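Local structure of pyocin S5 (6THK) at residues L349-I358 and G448-F459; W435-E443 and L474-M482. The protein kills competing bacteria as a bacteriocin of the channel-forming colicin family, probably by forming pores that depolarise the cytoplasmic membrane. The protein carries 1 engineered substitution. All blocks are in the same frame, centred on the assembly; numbering follows the deposited sequence.

Contact 1 (L349-I358 and G448-F459); sequences LAEGARGKNI and GAAASWLVGIAF
Val455 sets its two methyls against the end of helix 340-353 in the all-helical colicin pore-forming domain, where residues 349-353 run nearly antiparallel (163°) to residues 451-459. With CG1 anti to the backbone N (chi1 -178°), Val455 turns CG1 to Ala350 and CG2 to Ala353, whose CB lies 3.7 Å from Val455 CG2. Leu349 passes alongside Val455, pointing the other way, with its CG 4.1 Å from Val455 CG2, while Ala350 CB approaches the Phe459 ring obliquely, 4.0 Å from CE2. Beyond a type II turn from Ala353 to Lys356 the chain carries on past the start of helix 451-464, and Asn357 and Ala450 form a single beta bridge. Its two bonds differ: Ala451 N points almost straight at Lys356 O (3.0 Å), though from above the carbonyl plane, whereas the bond from Ile358 N to Ala449 O is longer. A water donates to Ala353 O and Lys356 O and accepts from Ser452 N, tying the turn to the first helical turn. Ile358 and Leu454 meet tip to tip, CG1 to CD1 at 3.6 Å, and Ile358 CD1 reaches Ala449 CB at 3.6 Å.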
loop_
_atom_site.group_PDB
_atom_site.type_symbol
_atom_site.label_atom_id
_atom_site.label_comp_id
_atom_site.label_asym_id
_atom_site.label_seq_id
_atom_site.Cartn_x
_atom_site.Cartn_y
_atom_site.Cartn_z
ATOM N N LEU A 349 -10.531 -51.330 29.083
ATOM C CA LEU A 349 -10.729 -51.623 27.665
ATOM C C LEU A 349 -10.135 -50.500 26.817
ATOM O O LEU A 349 -9.332 -50.778 25.934
ATOM C CB LEU A 349 -12.220 -51.884 27.315
ATOM C CG LEU A 349 -12.511 -52.325 25.871
ATOM C CD1 LEU A 349 -11.961 -53.724 25.596
ATOM C CD2 LEU A 349 -14.002 -52.332 25.595
ATOM N N ALA A 350 -10.483 -49.231 27.133
ATOM C CA ALA A 350 -9.996 -48.027 26.456
ATOM C C ALA A 350 -8.480 -47.816 26.556
ATOM O O ALA A 350 -7.850 -47.393 25.569
ATOM C CB ALA A 350 -10.726 -46.804 26.980
ATOM N N GLU A 351 -7.895 -48.093 27.749
ATOM C CA GLU A 351 -6.454 -47.940 27.991
ATOM C C GLU A 351 -5.625 -49.043 27.324
ATOM O O GLU A 351 -4.543 -48.769 26.799
ATOM C CB GLU A 351 -6.160 -47.897 29.492
ATOM C CG GLU A 351 -4.707 -47.603 29.835
ATOM C CD GLU A 351 -4.087 -46.339 29.253
ATOM O OE1 GLU A 351 -4.826 -45.357 28.991
ATOM O OE2 GLU A 351 -2.840 -46.311 29.131
ATOM N N GLY A 352 -6.127 -50.268 27.375
ATOM C CA GLY A 352 -5.467 -51.420 26.777
ATOM C C GLY A 352 -5.484 -51.433 25.262
ATOM O O GLY A 352 -4.763 -52.227 24.658
ATOM N N ALA A 353 -6.326 -50.573 24.635
ATOM C CA ALA A 353 -6.459 -50.444 23.168
ATOM C C ALA A 353 -5.496 -49.382 22.631
ATOM O O ALA A 353 -5.136 -49.393 21.451
ATOM C CB ALA A 353 -7.889 -50.074 22.805
ATOM N N ARG A 354 -5.095 -48.453 23.504
ATOM C CA ARG A 354 -4.169 -47.354 23.217
ATOM C C ARG A 354 -2.904 -47.920 22.524
ATOM O O ARG A 354 -2.337 -48.925 22.983
ATOM C CB ARG A 354 -3.837 -46.636 24.542
ATOM C CG ARG A 354 -3.511 -45.166 24.411
ATOM C CD ARG A 354 -3.660 -44.376 25.715
ATOM N NE ARG A 354 -5.036 -43.912 25.919
ATOM C CZ ARG A 354 -5.550 -42.796 25.402
ATOM N NH1 ARG A 354 -4.803 -41.998 24.649
ATOM N NH2 ARG A 354 -6.819 -42.475 25.630
ATOM N N GLY A 355 -2.578 -47.355 21.360
ATOM C CA GLY A 355 -1.430 -47.747 20.549
ATOM C C GLY A 355 -1.479 -49.099 19.871
ATOM O O GLY A 355 -0.490 -49.522 19.277
ATOM N N LYS A 356 -2.617 -49.777 19.942
ATOM C CA LYS A 356 -2.814 -51.085 19.325
ATOM C C LYS A 356 -3.719 -50.957 18.088
ATOM O O LYS A 356 -4.420 -49.949 17.934
ATOM C CB LYS A 356 -3.436 -52.071 20.331
ATOM C CG LYS A 356 -2.514 -52.565 21.457
ATOM C CD LYS A 356 -3.200 -53.734 22.200
ATOM C CE LYS A 356 -2.391 -54.318 23.339
ATOM N NZ LYS A 356 -2.148 -53.326 24.426
ATOM N N ASN A 357 -3.662 -51.963 17.199
ATOM C CA ASN A 357 -4.524 -52.051 16.019
ATOM C C ASN A 357 -5.512 -53.210 16.238
ATOM O O ASN A 357 -5.355 -53.992 17.180
ATOM C CB ASN A 357 -3.709 -52.305 14.741
ATOM C CG ASN A 357 -2.814 -51.175 14.328
ATOM O OD1 ASN A 357 -3.266 -50.099 13.918
ATOM N ND2 ASN A 357 -1.516 -51.430 14.385
ATOM N N ILE A 358 -6.527 -53.316 15.372
ATOM C CA ILE A 358 -7.534 -54.368 15.441
ATOM C C ILE A 358 -6.912 -55.689 14.979
ATOM O O ILE A 358 -6.147 -55.700 14.013
ATOM C CB ILE A 358 -8.731 -53.918 14.579
ATOM C CG1 ILE A 358 -9.443 -52.752 15.269
ATOM C CG2 ILE A 358 -9.698 -55.064 14.231
ATOM C CD1 ILE A 358 -10.008 -51.715 14.371
ATOM N N GLY A 448 -7.153 -52.577 9.505
ATOM C CA GLY A 448 -6.124 -51.540 9.533
ATOM C C GLY A 448 -6.419 -50.338 10.408
ATOM O O GLY A 448 -5.624 -49.390 10.432
ATOM N N ALA A 449 -7.563 -50.344 11.119
ATOM C CA ALA A 449 -7.920 -49.221 11.995
ATOM C C ALA A 449 -7.363 -49.429 13.411
ATOM O O ALA A 449 -6.874 -50.518 13.749
ATOM C CB ALA A 449 -9.433 -48.996 12.018
ATOM N N ALA A 450 -7.384 -48.362 14.186
ATOM C CA ALA A 450 -6.889 -48.407 15.533
ATOM C C ALA A 450 -7.899 -49.130 16.379
ATOM O O ALA A 450 -9.095 -48.991 16.177
ATOM C CB ALA A 450 -6.674 -47.003 16.052
ATOM N N ALA A 451 -7.413 -49.839 17.389
ATOM C CA ALA A 451 -8.240 -50.599 18.321
ATOM C C ALA A 451 -9.202 -49.705 19.117
ATOM O O ALA A 451 -10.302 -50.113 19.433
ATOM C CB ALA A 451 -7.382 -51.450 19.239
ATOM N N SER A 452 -8.776 -48.477 19.408
ATOM C CA SER A 452 -9.554 -47.466 20.112
ATOM C C SER A 452 -10.856 -47.105 19.378
ATOM O O SER A 452 -11.828 -46.747 20.015
ATOM C CB SER A 452 -8.715 -46.216 20.346
ATOM O OG SER A 452 -7.450 -46.560 20.864
ATOM N N TRP A 453 -10.858 -47.152 18.046
ATOM C CA TRP A 453 -12.065 -46.897 17.276
ATOM C C TRP A 453 -13.144 -47.930 17.624
ATOM O O TRP A 453 -14.307 -47.582 17.757
ATOM C CB TRP A 453 -11.788 -46.912 15.772
ATOM C CG TRP A 453 -12.975 -46.491 14.997
ATOM C CD1 TRP A 453 -13.566 -45.273 15.019
ATOM C CD2 TRP A 453 -13.748 -47.296 14.112
ATOM N NE1 TRP A 453 -14.653 -45.259 14.194
ATOM C CE2 TRP A 453 -14.786 -46.491 13.621
ATOM C CE3 TRP A 453 -13.659 -48.615 13.676
ATOM C CZ2 TRP A 453 -15.726 -46.962 12.725
ATOM C CZ3 TRP A 453 -14.596 -49.076 12.790
ATOM C CH2 TRP A 453 -15.613 -48.255 12.320
ATOM N N LEU A 454 -12.750 -49.193 17.784
ATOM C CA LEU A 454 -13.660 -50.265 18.181
ATOM C C LEU A 454 -14.225 -49.978 19.566
ATOM O O LEU A 454 -15.392 -50.220 19.826
ATOM C CB LEU A 454 -12.933 -51.597 18.246
ATOM C CG LEU A 454 -12.646 -52.371 16.974
ATOM C CD1 LEU A 454 -12.226 -53.784 17.339
ATOM C CD2 LEU A 454 -13.863 -52.378 16.070
ATOM N N VAL A 455 -13.371 -49.474 20.459
ATOM C CA VAL A 455 -13.759 -49.107 21.813
ATOM C C VAL A 455 -14.783 -47.979 21.768
ATOM O O VAL A 455 -15.716 -47.965 22.547
ATOM C CB VAL A 455 -12.555 -48.721 22.684
ATOM C CG1 VAL A 455 -13.012 -48.394 24.089
ATOM C CG2 VAL A 455 -11.544 -49.852 22.717
ATOM N N GLY A 456 -14.607 -47.035 20.849
ATOM C CA GLY A 456 -15.556 -45.953 20.668
ATOM C C GLY A 456 -16.907 -46.512 20.252
ATOM O O GLY A 456 -17.934 -46.060 20.728
ATOM N N ILE A 457 -16.891 -47.504 19.364
ATOM C CA ILE A 457 -18.088 -48.181 18.901
ATOM C C ILE A 457 -18.786 -48.855 20.080
ATOM O O ILE A 457 -19.999 -48.770 20.219
ATOM C CB ILE A 457 -17.736 -49.216 17.823
ATOM C CG1 ILE A 457 -17.441 -48.513 16.504
ATOM C CG2 ILE A 457 -18.847 -50.228 17.662
ATOM C CD1 ILE A 457 -16.907 -49.425 15.432
ATOM N N ALA A 458 -18.007 -49.516 20.926
ATOM C CA ALA A 458 -18.517 -50.183 22.138
ATOM C C ALA A 458 -19.195 -49.190 23.082
ATOM O O ALA A 458 -20.303 -49.426 23.549
ATOM C CB ALA A 458 -17.377 -50.897 22.852
ATOM N N PHE A 459 -18.539 -48.078 23.330
ATOM C CA PHE A 459 -19.012 -47.012 24.204
ATOM C C PHE A 459 -20.206 -46.250 23.585
ATOM O O PHE A 459 -21.173 -45.988 24.305
ATOM C CB PHE A 459 -17.849 -46.063 24.572
ATOM C CG PHE A 459 -16.729 -46.623 25.448
ATOM C CD1 PHE A 459 -16.708 -47.968 25.814
ATOM C CD2 PHE A 459 -15.695 -45.804 25.897
ATOM C CE1 PHE A 459 -15.688 -48.474 26.639
ATOM C CE2 PHE A 459 -14.681 -46.312 26.713
ATOM C CZ PHE A 459 -14.691 -47.641 27.086
HETATM O O HOH W 1 -5.686 -47.886 19.152
HETATM O O HOH W 2 -3.686 -47.719 12.113
#

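Contact 2 (W435-E443 and L474-M482)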
loop_
_atom_site.group_PDB
_atom_site.type_symbol
_atom_site.label_atom_id
_atom_site.label_comp_id
_atom_site.label_asym_id
_atom_site.label_seq_id
_atom_site.Cartn_x
_atom_site.Cartn_y
_atom_site.Cartn_z
ATOM N N TRP A 435 -20.400 -66.325 16.649
ATOM C CA TRP A 435 -19.724 -65.038 16.622
ATOM C C TRP A 435 -18.737 -64.917 15.455
ATOM O O TRP A 435 -18.292 -63.824 15.137
ATOM C CB TRP A 435 -19.048 -64.760 17.963
ATOM C CG TRP A 435 -20.034 -64.400 19.025
ATOM C CD1 TRP A 435 -20.585 -65.232 19.940
ATOM C CD2 TRP A 435 -20.610 -63.116 19.257
ATOM N NE1 TRP A 435 -21.457 -64.549 20.737
ATOM C CE2 TRP A 435 -21.493 -63.244 20.335
ATOM C CE3 TRP A 435 -20.461 -61.868 18.659
ATOM C CZ2 TRP A 435 -22.219 -62.178 20.828
ATOM C CZ3 TRP A 435 -21.180 -60.815 19.150
ATOM C CH2 TRP A 435 -22.048 -60.972 20.223
ATOM N N LYS A 436 -18.393 -66.040 14.829
ATOM C CA LYS A 436 -17.497 -66.043 13.651
ATOM C C LYS A 436 -17.962 -65.016 12.581
ATOM O O LYS A 436 -17.138 -64.186 12.191
ATOM C CB LYS A 436 -17.317 -67.459 13.055
ATOM C CG LYS A 436 -16.745 -68.489 14.044
ATOM C CD LYS A 436 -16.313 -69.803 13.369
ATOM C CE LYS A 436 -17.445 -70.774 13.096
ATOM N NZ LYS A 436 -17.947 -71.410 14.342
ATOM N N PRO A 437 -19.277 -64.931 12.200
ATOM C CA PRO A 437 -19.694 -63.898 11.227
ATOM C C PRO A 437 -19.680 -62.473 11.791
ATOM O O PRO A 437 -19.835 -61.520 11.034
ATOM C CB PRO A 437 -21.111 -64.341 10.819
ATOM C CG PRO A 437 -21.218 -65.773 11.276
ATOM C CD PRO A 437 -20.418 -65.809 12.527
ATOM N N PHE A 438 -19.660 -62.335 13.112
ATOM C CA PHE A 438 -19.511 -61.006 13.694
ATOM C C PHE A 438 -18.097 -60.463 13.552
ATOM O O PHE A 438 -17.886 -59.321 13.181
ATOM C CB PHE A 438 -19.896 -60.958 15.163
ATOM C CG PHE A 438 -19.681 -59.610 15.771
ATOM C CD1 PHE A 438 -20.580 -58.595 15.549
ATOM C CD2 PHE A 438 -18.558 -59.347 16.519
ATOM C CE1 PHE A 438 -20.378 -57.345 16.089
ATOM C CE2 PHE A 438 -18.347 -58.105 17.061
ATOM C CZ PHE A 438 -19.258 -57.100 16.846
ATOM N N PHE A 439 -17.133 -61.300 13.919
ATOM C CA PHE A 439 -15.726 -60.935 13.874
ATOM C C PHE A 439 -15.306 -60.642 12.449
ATOM O O PHE A 439 -14.542 -59.719 12.194
ATOM C CB PHE A 439 -14.856 -62.023 14.500
ATOM C CG PHE A 439 -15.021 -62.140 15.986
ATOM C CD1 PHE A 439 -14.882 -61.034 16.796
ATOM C CD2 PHE A 439 -15.336 -63.346 16.567
ATOM C CE1 PHE A 439 -15.040 -61.132 18.159
ATOM C CE2 PHE A 439 -15.499 -63.451 17.929
ATOM C CZ PHE A 439 -15.349 -62.343 18.727
ATOM N N VAL A 440 -15.817 -61.433 11.514
ATOM C CA VAL A 440 -15.514 -61.225 10.113
ATOM C C VAL A 440 -16.044 -59.868 9.674
ATOM O O VAL A 440 -15.380 -59.148 8.945
ATOM C CB VAL A 440 -16.145 -62.311 9.234
ATOM C CG1 VAL A 440 -16.232 -61.833 7.798
ATOM C CG2 VAL A 440 -15.342 -63.592 9.319
ATOM N N LYS A 441 -17.248 -59.523 10.111
ATOM C CA LYS A 441 -17.822 -58.239 9.762
ATOM C C LYS A 441 -17.007 -57.082 10.333
ATOM O O LYS A 441 -16.770 -56.103 9.645
ATOM C CB LYS A 441 -19.275 -58.167 10.231
ATOM C CG LYS A 441 -19.802 -56.761 10.444
ATOM C CD LYS A 441 -20.656 -56.308 9.278
ATOM C CE LYS A 441 -20.229 -54.939 8.792
ATOM N NZ LYS A 441 -21.372 -54.156 8.262
ATOM N N ILE A 442 -16.585 -57.181 11.591
ATOM C CA ILE A 442 -15.782 -56.105 12.169
ATOM C C ILE A 442 -14.417 -55.983 11.508
ATOM O O ILE A 442 -13.961 -54.887 11.227
ATOM C CB ILE A 442 -15.654 -56.145 13.710
ATOM C CG1 ILE A 442 -15.752 -57.558 14.252
ATOM C CG2 ILE A 442 -16.716 -55.280 14.360
ATOM C CD1 ILE A 442 -15.726 -57.598 15.761
ATOM N N GLU A 443 -13.782 -57.114 11.218
ATOM C CA GLU A 443 -12.473 -57.080 10.581
ATOM C C GLU A 443 -12.576 -56.427 9.222
ATOM O O GLU A 443 -11.736 -55.626 8.847
ATOM C CB GLU A 443 -11.906 -58.488 10.417
ATOM C CG GLU A 443 -10.895 -58.610 9.290
ATOM C CD GLU A 443 -10.695 -60.038 8.838
ATOM O OE1 GLU A 443 -11.416 -60.476 7.921
ATOM O OE2 GLU A 443 -9.823 -60.727 9.403
ATOM N N LEU A 474 -20.972 -57.975 27.545
ATOM C CA LEU A 474 -20.782 -58.885 26.404
ATOM C C LEU A 474 -20.182 -58.116 25.211
ATOM O O LEU A 474 -19.318 -58.656 24.516
ATOM C CB LEU A 474 -22.109 -59.555 26.032
ATOM C CG LEU A 474 -22.097 -60.590 24.910
ATOM C CD1 LEU A 474 -21.073 -61.688 25.169
ATOM C CD2 LEU A 474 -23.469 -61.215 24.757
ATOM N N VAL A 475 -20.576 -56.853 25.067
ATOM C CA VAL A 475 -20.060 -55.984 24.025
ATOM C C VAL A 475 -18.571 -55.758 24.261
ATOM O O VAL A 475 -17.771 -55.879 23.351
ATOM C CB VAL A 475 -20.783 -54.632 24.012
ATOM C CG1 VAL A 475 -19.911 -53.568 23.385
ATOM C CG2 VAL A 475 -22.101 -54.747 23.276
ATOM N N MET A 476 -18.212 -55.427 25.491
ATOM C CA MET A 476 -16.806 -55.235 25.861
ATOM C C MET A 476 -16.011 -56.497 25.699
ATOM O O MET A 476 -14.875 -56.415 25.260
ATOM C CB MET A 476 -16.660 -54.707 27.278
ATOM C CG MET A 476 -17.211 -53.335 27.443
ATOM S SD MET A 476 -16.595 -52.556 28.938
ATOM C CE MET A 476 -17.519 -53.450 30.225
ATOM N N ALA A 477 -16.617 -57.666 25.988
ATOM C CA ALA A 477 -15.949 -58.962 25.829
ATOM C C ALA A 477 -15.624 -59.253 24.354
ATOM O O ALA A 477 -14.490 -59.595 24.011
ATOM C CB ALA A 477 -16.802 -60.066 26.427
ATOM N N VAL A 478 -16.606 -59.005 23.508
ATOM C CA VAL A 478 -16.513 -59.179 22.072
ATOM C C VAL A 478 -15.488 -58.205 21.446
ATOM O O VAL A 478 -14.675 -58.604 20.624
ATOM C CB VAL A 478 -17.923 -59.050 21.477
ATOM C CG1 VAL A 478 -17.908 -58.364 20.142
ATOM C CG2 VAL A 478 -18.599 -60.404 21.406
ATOM N N THR A 479 -15.548 -56.936 21.846
ATOM C CA THR A 479 -14.599 -55.870 21.441
ATOM C C THR A 479 -13.170 -56.244 21.904
ATOM O O THR A 479 -12.227 -56.092 21.138
ATOM C CB THR A 479 -15.042 -54.532 22.053
ATOM O OG1 THR A 479 -16.347 -54.233 21.578
ATOM C CG2 THR A 479 -14.105 -53.381 21.749
ATOM N N GLY A 480 -13.046 -56.723 23.152
ATOM C CA GLY A 480 -11.791 -57.136 23.771
ATOM C C GLY A 480 -11.087 -58.269 23.042
ATOM O O GLY A 480 -9.863 -58.248 22.933
ATOM N N ALA A 481 -11.843 -59.262 22.526
ATOM C CA ALA A 481 -11.302 -60.385 21.725
ATOM C C ALA A 481 -10.630 -59.873 20.429
ATOM O O ALA A 481 -9.761 -60.532 19.860
ATOM C CB ALA A 481 -12.422 -61.351 21.360
ATOM N N MET A 482 -11.042 -58.688 19.982
ATOM C CA MET A 482 -10.553 -58.058 18.762
ATOM C C MET A 482 -9.317 -57.188 19.015
ATOM O O MET A 482 -8.727 -56.663 18.065
ATOM C CB MET A 482 -11.682 -57.209 18.181
ATOM C CG MET A 482 -11.687 -57.179 16.698
ATOM S SD MET A 482 -12.309 -58.708 16.020
ATOM C CE MET A 482 -11.232 -58.906 14.625
#
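A single valine methyl sits over the indole of Trp435: Val478 CG2 lies 3.6 Å from the centroid of the six-membered ring and 17° off its normal, a CH-pi contact. It belongs to the buried helical core of the colicin pore-forming domain, where residues 436-443 cross residues 474-481 at -63°. The axes of these segments come no closer than 11.3 Å, and the gap is bridged largely by aromatic side chains from the first helix and the residue preceding it. Trp435 and Val478 cross at about a right angle, with CG2 above the ring face; farther along the indole, Leu474 CD2 touches CZ2 obliquely at 4.2 Å. Within segment 435-443, Phe438 puts CD2 at the edge of the indole, in its plane, and takes Trp435 CZ3 over one of its own faces. Phe368 and Phe426 extend this aromatic cluster through edge-to-face contacts with Trp435.

With CG beside the backbone N (chi1 -69°), the Phe439 ring reaches toward segment 474-482 and runs alongside Met482 in the opposite direction. Val478 O lies at the ring edge, near the plane, 3.5 Å from Phe439 CE1, while Ala481 CB approaches CZ obliquely. Met482, bent at chi2 and chi3, brings its sulfur beside the same ring in an oblique Met-aromatic contact. Glu443 adds its CB near the methyl of Met482, but its carboxylate turns away and OE2 accepts a hydrogen bond from Ser361 N. No hydrogen bond joins the two segments, so the contact rests on apolar and aromatic packing. Ile442 also borders the Met482 sulfur, although the placing of its CD1 is doubtful; on the Phe439 side, Met482 SD lies 3.6 Å from CD1 of that ring.

Contacts 1 and 2 interlock in one helical bundle, their centres about 12 Å apart and their segments alternating along the chain. Helices 436-446, 451-464 and 468-481 are consecutive; the predicted membrane-spanning region, 453-478, includes parts of the latter two. Met482 joins the contacts directly: its CG lies 3.5 Å from Leu454 CD1 and 3.8 Å from Ile358 CG2. A second junction packs Ala458 CB 3.7 Å from Val475 CG1. One zinc site lies near both contacts: the side chain of Ala481 in contact 2 is about 8 Å from that of Glu485, a zinc ligand with His371 and Glu489, and that of Lys356 in contact 1 is about 9 Å from it.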